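Local coordinates for 2-oxoglutarate (2OG) and Fe(II)-dependent oxygenase superfamily protein (Arabidopsis thaliana, PDB 6KWA), which probably catalyses the 2-oxoglutarate- and iron(II)-dependent oxidation of the plant hormone indole-3-acetic acid to inactive 2-oxoindole-3-acetic acid, at residues H34-S39 with K117-L122; A94-C99 with I111-A116; Y134-T139 with S257-A262; T216-G221 with T251-P256. All coordinates share one frame; numbering follows the deposited sequence.

Contact 1 of 4, residues H34-S39 with K117-L122; sequences HGVSLS and KAINGL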
loop_
_atom_site.group_PDB
_atom_site.type_symbol
_atom_site.label_atom_id
_atom_site.label_comp_id
_atom_site.label_asym_id
_atom_site.label_seq_id
_atom_site.Cartn_x
_atom_site.Cartn_y
_atom_site.Cartn_z
ATOM N N HIS A 34 2.713 9.487 -11.833
ATOM C CA HIS A 34 3.142 9.447 -10.440
ATOM C C HIS A 34 4.600 9.774 -10.183
ATOM O O HIS A 34 5.039 9.783 -9.036
ATOM C CB HIS A 34 2.783 8.092 -9.852
ATOM C CG HIS A 34 3.031 6.955 -10.779
ATOM N ND1 HIS A 34 4.298 6.597 -11.189
ATOM C CD2 HIS A 34 2.181 6.079 -11.362
ATOM C CE1 HIS A 34 4.216 5.561 -12.003
ATOM N NE2 HIS A 34 2.943 5.219 -12.120
ATOM N N GLY A 35 5.386 9.900 -11.248
ATOM C CA GLY A 35 6.796 10.187 -11.106
ATOM C C GLY A 35 7.732 9.020 -10.801
ATOM O O GLY A 35 8.922 9.208 -10.673
ATOM N N VAL A 36 7.209 7.812 -10.686
ATOM C CA VAL A 36 8.070 6.649 -10.460
ATOM C C VAL A 36 8.477 5.981 -11.766
ATOM O O VAL A 36 7.618 5.726 -12.622
ATOM C CB VAL A 36 7.379 5.595 -9.570
ATOM C CG1 VAL A 36 8.341 4.463 -9.261
ATOM C CG2 VAL A 36 6.886 6.244 -8.272
ATOM N N SER A 37 9.774 5.737 -11.935
ATOM C CA SER A 37 10.289 5.119 -13.167
ATOM C C SER A 37 9.556 3.817 -13.505
ATOM O O SER A 37 9.480 2.905 -12.683
ATOM C CB SER A 37 11.784 4.838 -13.029
ATOM O OG SER A 37 12.174 3.812 -13.932
ATOM N N LEU A 38 9.067 3.713 -14.739
ATOM C CA LEU A 38 8.321 2.544 -15.161
ATOM C C LEU A 38 9.241 1.323 -15.216
ATOM O O LEU A 38 8.865 0.231 -14.798
ATOM C CB LEU A 38 7.694 2.800 -16.531
ATOM C CG LEU A 38 6.372 3.567 -16.643
ATOM C CD1 LEU A 38 6.492 4.923 -16.012
ATOM C CD2 LEU A 38 6.056 3.770 -18.117
ATOM N N SER A 39 10.469 1.533 -15.674
ATOM C CA SER A 39 11.445 0.462 -15.760
ATOM C C SER A 39 11.830 -0.025 -14.368
ATOM O O SER A 39 11.992 -1.228 -14.151
ATOM C CB SER A 39 12.692 0.939 -16.530
ATOM O OG SER A 39 12.394 1.084 -17.912
ATOM N N LYS A 117 13.080 4.167 -2.151
ATOM C CA LYS A 117 13.193 5.598 -1.962
ATOM C C LYS A 117 12.168 6.321 -2.841
ATOM O O LYS A 117 11.563 7.289 -2.409
ATOM C CB LYS A 117 14.632 6.030 -2.267
ATOM C CG LYS A 117 14.858 7.411 -2.856
ATOM C CD LYS A 117 16.388 7.674 -2.796
ATOM C CE LYS A 117 16.827 8.982 -3.416
ATOM N NZ LYS A 117 16.511 10.113 -2.508
ATOM N N ALA A 118 11.918 5.799 -4.040
ATOM C CA ALA A 118 10.950 6.393 -4.947
ATOM C C ALA A 118 9.526 6.260 -4.444
ATOM O O ALA A 118 8.749 7.205 -4.537
ATOM C CB ALA A 118 11.064 5.764 -6.329
ATOM N N ILE A 119 9.172 5.078 -3.951
ATOM C CA ILE A 119 7.808 4.820 -3.526
ATOM C C ILE A 119 7.526 5.555 -2.250
ATOM O O ILE A 119 6.439 6.090 -2.057
ATOM C CB ILE A 119 7.547 3.321 -3.353
ATOM C CG1 ILE A 119 7.414 2.718 -4.731
ATOM C CG2 ILE A 119 6.252 3.095 -2.702
ATOM C CD1 ILE A 119 6.249 3.281 -5.497
ATOM N N ASN A 120 8.527 5.585 -1.384
ATOM C CA ASN A 120 8.437 6.306 -0.139
ATOM C C ASN A 120 8.343 7.817 -0.363
ATOM O O ASN A 120 7.706 8.554 0.418
ATOM C CB ASN A 120 9.640 5.967 0.723
ATOM C CG ASN A 120 9.532 6.520 2.085
ATOM O OD1 ASN A 120 8.851 5.948 2.942
ATOM N ND2 ASN A 120 10.210 7.643 2.323
ATOM N N GLY A 121 8.980 8.278 -1.434
ATOM C CA GLY A 121 8.937 9.684 -1.792
ATOM C C GLY A 121 7.503 10.030 -2.198
ATOM O O GLY A 121 6.969 11.088 -1.816
ATOM N N LEU A 122 6.887 9.144 -2.978
ATOM C CA LEU A 122 5.495 9.311 -3.432
ATOM C C LEU A 122 4.506 9.311 -2.264
ATOM O O LEU A 122 3.531 10.085 -2.262
ATOM C CB LEU A 122 5.116 8.212 -4.423
ATOM C CG LEU A 122 3.660 8.189 -4.924
ATOM C CD1 LEU A 122 3.301 9.502 -5.586
ATOM C CD2 LEU A 122 3.384 7.064 -5.877
#
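Val36 reaches from the loop 34-37 onto one side of the helical turn Ala118-Leu122, and its two methyls carry most of the meeting. From the backbone, CB points toward the helix and splits the contact in two. CG1, anti to the backbone N (chi1 -175°), ends 4.2 Å from Ala118 CB. CG2 swings to the other side and comes within 4.1 Å of Ile119 CD1, the two side chains crossing at about a right angle; the same methyl lies 4.3 Å from Leu122 CD2. One valine thus spans Ala118, Ile119 and Leu122, just over one turn of the helix. Leu122 has a second neighbour in His34: its CD2 rests 4.1 Å from His34 CB, and its CD1 is 3.9 Å from the carbonyl O of His34.

The imidazole itself leads away from the helix. ND1 accepts a bond from Val36 N in the ring plane (3.2 Å, 156° at the hydrogen), which ties the loop back on itself around Gly35, while NE2 is bonded to Asn205 O. A neutral ring with its proton on NE2 would suit both bonds. Leu207 of strand 207-211 packs against His34, Ile119 and Leu122, so the contact joins the loop leading into helix 38-51 to the long helix 106-133 and to the main sheet of the double-stranded beta-helix fold.

No hydrogen bond crosses between the two segments. Their hold rests on shape and the burial of methyl groups, while the polar atoms of His34 are spent on fixing the loop that presents Val36.

Contact 2 of 4, residues A94-C99 with I111-A116; sequences AVNTFC and IMVKYA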
loop_
_atom_site.group_PDB
_atom_site.type_symbol
_atom_site.label_atom_id
_atom_site.label_comp_id
_atom_site.label_asym_id
_atom_site.label_seq_id
_atom_site.Cartn_x
_atom_site.Cartn_y
_atom_site.Cartn_z
ATOM N N ALA A 94 17.621 -0.988 6.898
ATOM C CA ALA A 94 16.559 -1.987 6.886
ATOM C C ALA A 94 16.462 -2.634 5.503
ATOM O O ALA A 94 16.313 -3.843 5.382
ATOM C CB ALA A 94 15.226 -1.367 7.290
ATOM N N VAL A 95 16.558 -1.817 4.463
ATOM C CA VAL A 95 16.481 -2.320 3.108
ATOM C C VAL A 95 17.670 -3.265 2.827
ATOM O O VAL A 95 17.495 -4.338 2.252
ATOM C CB VAL A 95 16.426 -1.160 2.105
ATOM C CG1 VAL A 95 16.274 -1.687 0.690
ATOM C CG2 VAL A 95 15.262 -0.253 2.456
ATOM N N ASN A 96 18.872 -2.888 3.258
ATOM C CA ASN A 96 20.027 -3.768 3.048
ATOM C C ASN A 96 19.981 -5.052 3.879
ATOM O O ASN A 96 20.395 -6.118 3.425
ATOM C CB ASN A 96 21.328 -3.026 3.337
ATOM C CG ASN A 96 21.775 -2.216 2.166
ATOM O OD1 ASN A 96 21.759 -2.699 1.030
ATOM N ND2 ASN A 96 22.174 -0.974 2.416
ATOM N N THR A 97 19.479 -4.945 5.094
ATOM C CA THR A 97 19.311 -6.109 5.935
ATOM C C THR A 97 18.432 -7.150 5.263
ATOM O O THR A 97 18.755 -8.340 5.254
ATOM C CB THR A 97 18.702 -5.705 7.258
ATOM O OG1 THR A 97 19.621 -4.829 7.919
ATOM C CG2 THR A 97 18.384 -6.939 8.127
ATOM N N PHE A 98 17.318 -6.680 4.708
ATOM C CA PHE A 98 16.406 -7.497 3.948
ATOM C C PHE A 98 17.137 -8.139 2.756
ATOM O O PHE A 98 16.998 -9.328 2.492
ATOM C CB PHE A 98 15.231 -6.639 3.492
ATOM C CG PHE A 98 14.227 -7.361 2.654
ATOM C CD1 PHE A 98 13.217 -8.106 3.250
ATOM C CD2 PHE A 98 14.260 -7.269 1.271
ATOM C CE1 PHE A 98 12.276 -8.773 2.473
ATOM C CE2 PHE A 98 13.318 -7.934 0.493
ATOM C CZ PHE A 98 12.327 -8.681 1.098
ATOM N N CYS A 99 17.930 -7.353 2.042
ATOM C CA CYS A 99 18.673 -7.878 0.902
ATOM C C CYS A 99 19.740 -8.910 1.324
ATOM O O CYS A 99 19.965 -9.906 0.627
ATOM C CB CYS A 99 19.295 -6.734 0.114
ATOM S SG CYS A 99 18.059 -5.785 -0.800
ATOM N N ILE A 111 18.052 -2.188 -7.140
ATOM C CA ILE A 111 16.665 -2.022 -7.553
ATOM C C ILE A 111 15.768 -1.740 -6.348
ATOM O O ILE A 111 14.919 -0.849 -6.371
ATOM C CB ILE A 111 16.174 -3.252 -8.314
ATOM C CG1 ILE A 111 16.930 -3.340 -9.649
ATOM C CG2 ILE A 111 14.650 -3.194 -8.520
ATOM C CD1 ILE A 111 16.727 -4.644 -10.384
ATOM N N MET A 112 15.992 -2.501 -5.290
ATOM C CA MET A 112 15.220 -2.408 -4.078
ATOM C C MET A 112 15.435 -1.051 -3.405
ATOM O O MET A 112 14.499 -0.409 -2.926
ATOM C CB MET A 112 15.628 -3.535 -3.132
ATOM C CG MET A 112 14.617 -3.881 -2.089
ATOM S SD MET A 112 13.713 -5.339 -2.586
ATOM C CE MET A 112 15.054 -6.390 -3.136
ATOM N N VAL A 113 16.682 -0.628 -3.370
ATOM C CA VAL A 113 17.059 0.611 -2.712
ATOM C C VAL A 113 16.431 1.806 -3.422
ATOM O O VAL A 113 15.928 2.732 -2.776
ATOM C CB VAL A 113 18.609 0.736 -2.649
ATOM C CG1 VAL A 113 19.070 2.182 -2.337
ATOM C CG2 VAL A 113 19.144 -0.242 -1.630
ATOM N N LYS A 114 16.433 1.758 -4.751
ATOM C CA LYS A 114 15.894 2.840 -5.555
ATOM C C LYS A 114 14.341 2.797 -5.591
ATOM O O LYS A 114 13.690 3.843 -5.678
ATOM C CB LYS A 114 16.501 2.794 -6.959
ATOM C CG LYS A 114 17.998 3.156 -6.990
ATOM C CD LYS A 114 18.361 4.237 -5.934
ATOM C CE LYS A 114 19.881 4.273 -5.598
ATOM N NZ LYS A 114 20.332 5.490 -4.849
ATOM N N TYR A 115 13.757 1.599 -5.585
ATOM C CA TYR A 115 12.307 1.450 -5.471
ATOM C C TYR A 115 11.791 1.976 -4.130
ATOM O O TYR A 115 10.811 2.718 -4.077
ATOM C CB TYR A 115 11.898 -0.006 -5.611
ATOM C CG TYR A 115 10.410 -0.201 -5.742
ATOM C CD1 TYR A 115 9.804 -0.182 -6.990
ATOM C CD2 TYR A 115 9.606 -0.405 -4.622
ATOM C CE1 TYR A 115 8.428 -0.385 -7.120
ATOM C CE2 TYR A 115 8.247 -0.593 -4.745
ATOM C CZ TYR A 115 7.667 -0.585 -5.989
ATOM O OH TYR A 115 6.318 -0.775 -6.106
ATOM N N ALA A 116 12.450 1.568 -3.050
ATOM C CA ALA A 116 12.088 2.005 -1.714
ATOM C C ALA A 116 12.058 3.520 -1.612
ATOM O O ALA A 116 11.120 4.101 -1.061
ATOM C CB ALA A 116 13.059 1.430 -0.670
#
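Val95 and Val113 mark the closest backbone approach in an antiparallel helical hairpin, formed by helix 92-101 and the early part of helix 106-133. The axes of the two short segments pass 9.9 Å apart with their directions at 147°, a spacing bridged here by valine, alanine, methionine and cysteine side chains. Val95 is the bump from helix 92-101. Its CG1 enters the hollow between Met112 and Val113, 3.9 Å from Met112 CG and 4.0 Å from Val113 CG2, while its CG2 rests on the low surface of Ala116, one turn further along.

Met112 fills the neighbouring groove from the other side. Its chain leaves with CG anti to the backbone N and then bends at both following torsions, curling past Cys99 and Phe98. The sulfur comes at the Phe98 ring obliquely, 4.0 Å from CE2 and 5.2 Å from the ring centroid, in a Met-aromatic contact. An alanine in place of Met112 would probably open a gap between the helices, leaving Phe98 CE2 without its sulfur neighbour and Val95 CG1 with less to lean on.

Met44 and Leu51 of helix 38-51 and Phe149 of strand 147-155 also touch Met112, and Leu86 of strand 81-87 packs on Val95 and Phe98, so the hairpin is seated against the sheet. Cys99 SG lies in the curl of the methionine, 3.9 Å from Met112 CE and 4.1 Å from both Met112 CB and Met112 CG.

Contact 3 of 4, residues Y134-T139 with S257-A262; sequences YGLVET and SEFVDA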
loop_
_atom_site.group_PDB
_atom_site.type_symbol
_atom_site.label_atom_id
_atom_site.label_comp_id
_atom_site.label_asym_id
_atom_site.label_seq_id
_atom_site.Cartn_x
_atom_site.Cartn_y
_atom_site.Cartn_z
ATOM N N TYR A 134 -6.706 20.067 3.347
ATOM C CA TYR A 134 -7.493 20.524 4.483
ATOM C C TYR A 134 -7.050 21.899 5.002
ATOM O O TYR A 134 -7.652 22.426 5.949
ATOM C CB TYR A 134 -7.408 19.496 5.629
ATOM C CG TYR A 134 -8.218 18.234 5.396
ATOM C CD1 TYR A 134 -9.597 18.261 5.443
ATOM C CD2 TYR A 134 -7.592 17.017 5.118
ATOM C CE1 TYR A 134 -10.357 17.100 5.218
ATOM C CE2 TYR A 134 -8.333 15.856 4.879
ATOM C CZ TYR A 134 -9.710 15.897 4.930
ATOM O OH TYR A 134 -10.464 14.752 4.709
ATOM N N GLY A 135 -6.003 22.465 4.401
ATOM C CA GLY A 135 -5.462 23.754 4.842
ATOM C C GLY A 135 -4.794 23.715 6.216
ATOM O O GLY A 135 -4.740 24.716 6.926
ATOM N N LEU A 136 -4.254 22.551 6.567
ATOM C CA LEU A 136 -3.610 22.324 7.845
ATOM C C LEU A 136 -2.264 23.018 7.934
ATOM O O LEU A 136 -1.619 23.264 6.905
ATOM C CB LEU A 136 -3.412 20.831 8.077
ATOM C CG LEU A 136 -4.446 19.971 8.798
ATOM C CD1 LEU A 136 -5.862 20.462 8.656
ATOM C CD2 LEU A 136 -4.270 18.499 8.398
ATOM N N VAL A 137 -1.871 23.332 9.165
ATOM C CA VAL A 137 -0.569 23.915 9.454
ATOM C C VAL A 137 0.463 22.814 9.619
ATOM O O VAL A 137 1.639 23.018 9.348
ATOM C CB VAL A 137 -0.595 24.828 10.711
ATOM C CG1 VAL A 137 -1.563 25.983 10.474
ATOM C CG2 VAL A 137 -0.988 24.053 11.943
ATOM N N GLU A 138 0.023 21.640 10.068
ATOM C CA GLU A 138 0.942 20.546 10.295
ATOM C C GLU A 138 1.267 19.825 8.980
ATOM O O GLU A 138 0.953 18.653 8.805
ATOM C CB GLU A 138 0.309 19.558 11.278
ATOM C CG GLU A 138 -0.134 20.144 12.620
ATOM C CD GLU A 138 -1.510 20.822 12.588
ATOM O OE1 GLU A 138 -2.123 20.928 11.510
ATOM O OE2 GLU A 138 -1.983 21.265 13.655
ATOM N N THR A 139 1.989 20.491 8.090
ATOM C CA THR A 139 2.220 19.924 6.767
ATOM C C THR A 139 3.364 18.912 6.796
ATOM O O THR A 139 3.732 18.362 5.773
ATOM C CB THR A 139 2.498 21.026 5.719
ATOM O OG1 THR A 139 3.606 21.829 6.149
ATOM C CG2 THR A 139 1.250 21.936 5.550
ATOM N N SER A 257 -5.839 19.184 16.031
ATOM C CA SER A 257 -6.981 19.892 16.617
ATOM C C SER A 257 -8.016 20.359 15.596
ATOM O O SER A 257 -9.226 20.278 15.850
ATOM C CB SER A 257 -6.488 21.076 17.441
ATOM O OG SER A 257 -5.859 22.022 16.590
ATOM N N GLU A 258 -7.542 20.872 14.459
ATOM C CA GLU A 258 -8.437 21.399 13.426
ATOM C C GLU A 258 -9.589 20.448 13.051
ATOM O O GLU A 258 -10.634 20.888 12.587
ATOM C CB GLU A 258 -7.675 21.751 12.137
ATOM C CG GLU A 258 -6.625 22.877 12.201
ATOM C CD GLU A 258 -5.202 22.372 12.279
ATOM O OE1 GLU A 258 -4.989 21.277 12.849
ATOM O OE2 GLU A 258 -4.302 23.053 11.701
ATOM N N PHE A 259 -9.341 19.148 13.181
ATOM C CA PHE A 259 -10.297 18.106 12.810
ATOM C C PHE A 259 -11.359 17.821 13.861
ATOM O O PHE A 259 -12.384 17.210 13.581
ATOM C CB PHE A 259 -9.557 16.803 12.525
ATOM C CG PHE A 259 -8.916 16.758 11.180
ATOM C CD1 PHE A 259 -9.655 17.053 10.045
ATOM C CD2 PHE A 259 -7.575 16.416 11.048
ATOM C CE1 PHE A 259 -9.072 17.014 8.796
ATOM C CE2 PHE A 259 -6.983 16.368 9.804
ATOM C CZ PHE A 259 -7.737 16.665 8.674
ATOM N N VAL A 260 -11.056 18.182 15.096
ATOM C CA VAL A 260 -11.952 17.861 16.179
ATOM C C VAL A 260 -12.632 19.097 16.707
ATOM O O VAL A 260 -11.974 20.043 17.141
ATOM C CB VAL A 260 -11.206 17.178 17.322
ATOM C CG1 VAL A 260 -12.200 16.724 18.389
ATOM C CG2 VAL A 260 -10.398 16.002 16.770
ATOM N N ASP A 261 -13.956 19.083 16.671
ATOM C CA ASP A 261 -14.713 20.184 17.227
ATOM C C ASP A 261 -16.138 19.748 17.547
ATOM O O ASP A 261 -16.477 18.564 17.455
ATOM C CB ASP A 261 -14.675 21.389 16.285
ATOM C CG ASP A 261 -14.999 21.028 14.857
ATOM O OD1 ASP A 261 -16.183 20.715 14.591
ATOM O OD2 ASP A 261 -14.062 21.067 14.007
ATOM N N ALA A 262 -16.964 20.701 17.955
ATOM C CA ALA A 262 -18.304 20.390 18.441
ATOM C C ALA A 262 -19.157 19.626 17.407
ATOM O O ALA A 262 -19.998 18.805 17.778
ATOM C CB ALA A 262 -18.998 21.675 18.883
HETATM O O HOH W 1 -3.046 19.902 16.393
#
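Leu136 and Glu258 bring the backbones nearest, 7.4 Å between CA atoms, where the chain leaving helix 106-133 through a Schellman motif at Gly135 passes the short 3-10 turn 257-259. The aromatic part is a T-shaped pair: the edge of Phe259 is directed at the face of Tyr134, with planes 83° apart and centroids 4.8 Å apart. Phe259 CE1 stands over the centre of the tyrosine ring and CZ is 3.6 Å from Tyr134 CD2. Leu136 extends this apolar patch, its CD2 lying 3.7 Å from Phe259 CE2, while Tyr134 OH is hydrogen-bonded to Glu24 OE2. Trp218 packs edge-to-face with the Phe259 ring.

In the more exposed part of the contact the chemistry changes. Glu138, centre of an inverse gamma turn, and Glu258 reach tip to tip, with Glu138 OE1 only 3.0 Å from Glu258 OE2 and the carboxylate planes 69° apart. Two like charges so close are likely to raise the proton affinity of at least one of them. Val137 CG2 lies beside the same Glu258 OE2, at 3.5 Å. A water links the two segments, donating to Glu138 OE2 (3.2 Å) and accepting from the backbone N of Ser257 (2.9 Å).

Contact 4 of 4, residues T216-G221 with T251-P256; sequences TIWSNG and TDLEPP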
loop_
_atom_site.group_PDB
_atom_site.type_symbol
_atom_site.label_atom_id
_atom_site.label_comp_id
_atom_site.label_asym_id
_atom_site.label_seq_id
_atom_site.Cartn_x
_atom_site.Cartn_y
_atom_site.Cartn_z
ATOM N N THR A 216 -8.267 7.393 9.114
ATOM C CA THR A 216 -9.570 7.702 9.669
ATOM C C THR A 216 -9.416 8.284 11.074
ATOM O O THR A 216 -10.043 9.283 11.407
ATOM C CB THR A 216 -10.478 6.445 9.713
ATOM O OG1 THR A 216 -10.522 5.846 8.411
ATOM C CG2 THR A 216 -11.903 6.805 10.153
ATOM N N ILE A 217 -8.551 7.684 11.879
ATOM C CA ILE A 217 -8.291 8.179 13.228
ATOM C C ILE A 217 -7.721 9.592 13.161
ATOM O O ILE A 217 -8.226 10.509 13.801
ATOM C CB ILE A 217 -7.298 7.279 13.973
ATOM C CG1 ILE A 217 -7.897 5.893 14.208
ATOM C CG2 ILE A 217 -6.845 7.924 15.270
ATOM C CD1 ILE A 217 -6.851 4.865 14.643
ATOM N N TRP A 218 -6.697 9.769 12.336
ATOM C CA TRP A 218 -6.020 11.048 12.204
ATOM C C TRP A 218 -6.937 12.188 11.739
ATOM O O TRP A 218 -6.835 13.310 12.219
ATOM C CB TRP A 218 -4.864 10.881 11.235
ATOM C CG TRP A 218 -4.083 12.110 10.918
ATOM C CD1 TRP A 218 -3.042 12.627 11.630
ATOM C CD2 TRP A 218 -4.251 12.955 9.771
ATOM N NE1 TRP A 218 -2.548 13.747 10.993
ATOM C CE2 TRP A 218 -3.279 13.971 9.856
ATOM C CE3 TRP A 218 -5.126 12.939 8.676
ATOM C CZ2 TRP A 218 -3.154 14.969 8.895
ATOM C CZ3 TRP A 218 -5.005 13.930 7.715
ATOM C CH2 TRP A 218 -4.025 14.939 7.836
ATOM N N SER A 219 -7.836 11.900 10.812
ATOM C CA SER A 219 -8.724 12.925 10.290
ATOM C C SER A 219 -10.071 12.951 11.022
ATOM O O SER A 219 -11.055 13.511 10.521
ATOM C CB SER A 219 -8.959 12.696 8.818
ATOM O OG SER A 219 -9.616 11.453 8.633
ATOM N N ASN A 220 -10.102 12.330 12.196
ATOM C CA ASN A 220 -11.299 12.244 13.025
ATOM C C ASN A 220 -12.519 11.784 12.249
ATOM O O ASN A 220 -13.574 12.401 12.328
ATOM C CB ASN A 220 -11.574 13.588 13.703
ATOM C CG ASN A 220 -12.569 13.467 14.848
ATOM O OD1 ASN A 220 -12.583 12.473 15.561
ATOM N ND2 ASN A 220 -13.407 14.479 15.020
ATOM N N GLY A 221 -12.369 10.694 11.499
ATOM C CA GLY A 221 -13.482 10.074 10.799
ATOM C C GLY A 221 -13.725 10.535 9.371
ATOM O O GLY A 221 -14.567 10.001 8.667
ATOM N N THR A 251 4.456 7.139 20.217
ATOM C CA THR A 251 3.243 7.883 20.527
ATOM C C THR A 251 1.977 7.135 20.146
ATOM O O THR A 251 1.976 6.330 19.216
ATOM C CB THR A 251 3.279 9.251 19.788
ATOM O OG1 THR A 251 4.425 9.995 20.221
ATOM C CG2 THR A 251 1.992 10.072 19.983
ATOM N N ASP A 252 0.889 7.402 20.853
ATOM C CA ASP A 252 -0.386 6.875 20.417
ATOM C C ASP A 252 -1.072 8.066 19.730
ATOM O O ASP A 252 -1.270 9.123 20.329
ATOM C CB ASP A 252 -1.161 6.282 21.603
ATOM C CG ASP A 252 -2.469 5.630 21.196
ATOM O OD1 ASP A 252 -2.978 5.898 20.087
ATOM O OD2 ASP A 252 -2.948 4.770 21.968
ATOM N N LEU A 253 -1.393 7.876 18.452
ATOM C CA LEU A 253 -1.878 8.926 17.544
ATOM C C LEU A 253 -3.258 9.514 17.815
ATOM O O LEU A 253 -4.256 8.790 17.802
ATOM C CB LEU A 253 -1.926 8.375 16.120
ATOM C CG LEU A 253 -2.501 9.348 15.095
ATOM C CD1 LEU A 253 -1.603 10.581 14.964
ATOM C CD2 LEU A 253 -2.615 8.666 13.766
ATOM N N GLU A 254 -3.329 10.817 18.072
ATOM C CA GLU A 254 -4.618 11.488 17.985
ATOM C C GLU A 254 -4.607 12.651 16.944
ATOM O O GLU A 254 -3.532 13.066 16.485
ATOM C CB GLU A 254 -5.034 11.948 19.394
ATOM C CG GLU A 254 -6.369 11.285 19.821
ATOM C CD GLU A 254 -7.029 11.843 21.083
ATOM O OE1 GLU A 254 -6.327 12.274 22.036
ATOM O OE2 GLU A 254 -8.283 11.863 21.088
ATOM N N PRO A 255 -5.797 13.147 16.530
ATOM C CA PRO A 255 -5.862 14.088 15.395
ATOM C C PRO A 255 -5.343 15.514 15.623
ATOM O O PRO A 255 -5.401 16.016 16.740
ATOM C CB PRO A 255 -7.369 14.172 15.085
ATOM C CG PRO A 255 -7.972 12.962 15.650
ATOM C CD PRO A 255 -7.131 12.600 16.845
ATOM N N PRO A 256 -4.822 16.151 14.566
ATOM C CA PRO A 256 -4.639 17.599 14.636
ATOM C C PRO A 256 -5.947 18.272 15.073
ATOM O O PRO A 256 -7.029 17.937 14.572
ATOM C CB PRO A 256 -4.274 17.968 13.199
ATOM C CG PRO A 256 -3.572 16.747 12.678
ATOM C CD PRO A 256 -4.209 15.566 13.361
#
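Pro256 puts its CD over one face of the Trp218 indole, the two side chains crossing at about a right angle, in a CH-pi contact. That carbon lies 3.8 Å from the centroid of the five-membered ring and 28° off its normal; the nearest single atom to Pro256 CD is Trp218 NE1, at 3.4 Å. CG of the tryptophan stands anti to the backbone N (chi1 177°), which starts the indole off beside the carbonyl carbon. Ordinary apolar packing comes from Leu253, whose two methyls divide the work: CD2 is 4.0 Å from Trp218 CB, and CD1 sits at the rim of the ring near its plane, 4.2 Å from Trp218 CD1.

A second group consists of carbonyl oxygens against proline carbons. Trp218 O is 3.0 Å from Pro255 CB, and Ile217 O is 3.1 Å from Pro255 CG, close contacts that set Pro255 against the end of helix 213-218. That end is a Schellman motif: Gly221 N bonds to Thr216 O (2.7 Å) and Asn220 N to Ile217 O (3.1 Å), with Asn220 at positive phi as the C-prime residue. Ile217 O therefore has both an amide and a proline carbon against it. Replacing Trp218 by an alanine would probably open a gap beside Pro256 CD and leave that carbon and Leu253 CD1 without the ring they pack on.

Hydrogen bonds do not cross between the two segments; the amide of Asn220 turns to the C-terminal residues, ND2 bonding to Pro265 O. Asn220 CB, meanwhile, touches Pro255 CG.

How the contacts relate
Contacts 1 and 2 are buried and share helix 106-133: its consecutive segments 111-116 and 117-122 face a neighbouring helix and an N-terminal loop respectively, with contact centres 14 Å apart. Both hold by apolar packing, contact 2 adding sulfur. Contacts 3 and 4 are only partly buried, 11 Å apart between centres, and touch directly: Phe259 O lies near Asn220 ND2 in a probable hydrogen bond, and Leu136 CD2 packs on Trp218 CH2. There aromatic rings and prolines do the work, with charge and water at the more exposed part of contact 3. Contact 3 starts where the helix used by contacts 1 and 2 ends.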